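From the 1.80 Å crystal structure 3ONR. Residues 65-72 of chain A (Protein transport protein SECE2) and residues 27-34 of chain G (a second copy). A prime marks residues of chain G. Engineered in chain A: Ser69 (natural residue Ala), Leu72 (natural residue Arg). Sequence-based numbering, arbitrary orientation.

Chain A (65-72) KMRPSQPL
Chain G (27-34) QRARDSVD

This is a small, two-point contact, burying 339 Å² in total, in which the irregular C-terminal tail of chain A touches a helix of chain G at Arg28′ and the segment around Ser32′ and Val33′. The tail lacks helix or strand; a type I turn from Arg67 to Gln70 (Pro68 phi/psi -58/-30°, Ser69 -84/12°), closed by Gln70 N to Arg67 O at 3.1 Å, begins at the Arg28′ contact and carries the chain on to Leu72. Proline's phi fits the turn's second position. The register, advancing in the same sense along both chains, sets Pro68 CA 9.2 Å from Arg28′ CA and Leu72 CA 6.1 Å from Ser32′ CA.

Arginine's length spans the wider gap. Arg28′ (chi1 t, chi2 p, chi3 t, chi4 -84°) brings NH2 to 3.0 Å from Met66 O, with CB of Met66 (m, t, t) over one guanidinium face and Pro68 N near its edge. Water 1 donates to Met66 O (2.8 Å) and accepts from Arg28′ NH1 (3.0 Å).

At the closer point, Leu72 N donates to Ser32′ OG (3.2 Å, 154°); serine's short side chain, chi1 t, holds the hydroxyl close to its backbone, and water 2 links Ser32′ OG (2.7 Å) to the terminal Leu72 O (2.9 Å). The engineered Leu72 (chi1 t, chi2 105°) points CB toward chain G; its CD2 lies unusually close to Val33′ CG2, 3.2 Å, and 4.4 Å from Ala29′ CB.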

# COMPACT_ATOMS: atom_id res chain seq x y z
N LYS A 65 26.39 7.09 -4.52
CA LYS A 65 27.30 7.40 -3.37
C LYS A 65 27.32 8.90 -3.03
O LYS A 65 27.35 9.74 -3.93
CB LYS A 65 28.70 6.90 -3.72
CG LYS A 65 29.63 6.70 -2.54
CD LYS A 65 30.63 5.57 -2.88
CE LYS A 65 31.61 5.41 -1.78
NZ LYS A 65 32.55 4.33 -2.19
N MET A 66 27.29 9.24 -1.72
CA MET A 66 27.44 10.64 -1.26
C MET A 66 28.88 10.98 -1.30
O MET A 66 29.63 10.30 -0.67
CB MET A 66 27.08 10.78 0.21
CG MET A 66 25.60 10.59 0.51
SD MET A 66 25.29 10.92 2.29
CE MET A 66 23.59 11.12 1.87
N ARG A 67 29.29 12.07 -1.97
CA ARG A 67 30.72 12.47 -1.91
C ARG A 67 30.90 13.46 -0.76
O ARG A 67 30.05 14.35 -0.62
CB ARG A 67 31.14 13.12 -3.24
N PRO A 68 31.99 13.33 0.07
CA PRO A 68 32.12 14.28 1.18
C PRO A 68 32.17 15.77 0.78
O PRO A 68 31.79 16.61 1.62
CB PRO A 68 33.47 13.89 1.87
CG PRO A 68 33.63 12.40 1.54
CD PRO A 68 33.04 12.28 0.11
N SER A 69 32.68 16.09 -0.43
CA SER A 69 32.86 17.52 -0.85
C SER A 69 31.56 18.07 -1.44
O SER A 69 31.58 19.13 -2.12
CB SER A 69 33.97 17.72 -1.90
OG SER A 69 35.19 18.18 -1.38
N GLN A 70 30.45 17.33 -1.26
CA GLN A 70 29.13 17.79 -1.72
C GLN A 70 28.23 18.02 -0.49
O GLN A 70 27.83 17.03 0.18
CB GLN A 70 28.49 16.80 -2.69
CG GLN A 70 26.98 17.07 -2.98
CD GLN A 70 26.90 18.38 -3.74
OE1 GLN A 70 27.66 18.55 -4.73
NE2 GLN A 70 26.20 19.38 -3.17
N PRO A 71 27.99 19.30 -0.13
CA PRO A 71 27.19 19.60 1.07
C PRO A 71 25.78 19.00 0.92
O PRO A 71 25.26 18.85 -0.16
CB PRO A 71 27.19 21.15 1.11
CG PRO A 71 28.69 21.49 0.59
CD PRO A 71 28.65 20.52 -0.68
N LEU A 72 25.21 18.57 2.04
CA LEU A 72 23.89 17.98 2.02
C LEU A 72 22.78 19.09 2.10
O LEU A 72 22.98 20.28 2.49
CB LEU A 72 23.86 17.05 3.24
CG LEU A 72 22.77 16.11 3.64
CD1 LEU A 72 23.23 14.65 3.31
CD2 LEU A 72 22.69 16.22 5.17
OXT LEU A 72 21.64 18.79 1.67
N GLN G 27 24.73 8.80 11.01
CA GLN G 27 25.87 9.59 11.49
C GLN G 27 26.48 10.42 10.34
O GLN G 27 26.92 11.56 10.55
CB GLN G 27 26.89 8.70 12.17
CG GLN G 27 26.28 8.00 13.43
CD GLN G 27 25.64 8.95 14.54
OE1 GLN G 27 25.36 10.16 14.33
NE2 GLN G 27 25.38 8.35 15.72
N ARG G 28 26.48 9.86 9.13
CA ARG G 28 27.07 10.63 8.00
C ARG G 28 26.16 11.81 7.72
O ARG G 28 26.64 12.96 7.48
CB ARG G 28 27.18 9.72 6.77
CG ARG G 28 27.47 10.54 5.46
CD ARG G 28 28.90 11.06 5.53
NE ARG G 28 29.37 11.50 4.20
CZ ARG G 28 29.87 10.66 3.29
NH1 ARG G 28 29.94 9.35 3.55
NH2 ARG G 28 30.32 11.11 2.11
N ALA G 29 24.84 11.63 7.80
CA ALA G 29 23.97 12.79 7.58
C ALA G 29 24.13 13.86 8.69
O ALA G 29 24.23 15.09 8.40
CB ALA G 29 22.52 12.40 7.41
N ARG G 30 24.30 13.40 9.93
CA ARG G 30 24.50 14.29 11.05
C ARG G 30 25.79 15.09 11.03
O ARG G 30 25.88 16.15 11.67
CB ARG G 30 24.28 13.53 12.35
CG ARG G 30 22.80 13.31 12.53
CD ARG G 30 22.40 12.70 13.93
NE ARG G 30 22.52 13.75 14.99
CZ ARG G 30 23.58 13.93 15.82
NH1 ARG G 30 23.56 14.93 16.72
NH2 ARG G 30 24.65 13.14 15.76
N ASP G 31 26.79 14.63 10.30
CA ASP G 31 27.97 15.40 10.06
C ASP G 31 27.70 16.72 9.35
O ASP G 31 28.49 17.66 9.46
CB ASP G 31 28.83 14.63 9.14
CG ASP G 31 29.96 14.17 9.80
OD1 ASP G 31 29.91 13.02 10.29
OD2 ASP G 31 30.87 15.02 9.88
N SER G 32 26.65 16.72 8.56
CA SER G 32 26.35 17.89 7.64
C SER G 32 25.20 18.60 8.36
O SER G 32 25.27 19.83 8.62
CB SER G 32 26.10 17.36 6.19
OG SER G 32 25.95 18.36 5.16
N VAL G 33 24.15 17.85 8.76
CA VAL G 33 23.06 18.52 9.51
C VAL G 33 22.72 17.86 10.82
O VAL G 33 22.11 16.77 10.82
CB VAL G 33 21.81 18.56 8.62
CG1 VAL G 33 22.08 19.57 7.49
CG2 VAL G 33 21.53 17.13 8.01
N ASP G 34 23.03 18.52 11.92
CA ASP G 34 23.04 17.82 13.21
C ASP G 34 21.73 17.74 14.05
O ASP G 34 21.73 17.10 15.14
CB ASP G 34 24.27 18.25 14.08
CG ASP G 34 24.25 19.75 14.46
OD1 ASP G 34 23.28 20.48 14.14
OD2 ASP G 34 25.25 20.21 15.06
O HOH W 1 29.93 7.98 0.88
O HOH W 2 24.79 20.70 4.71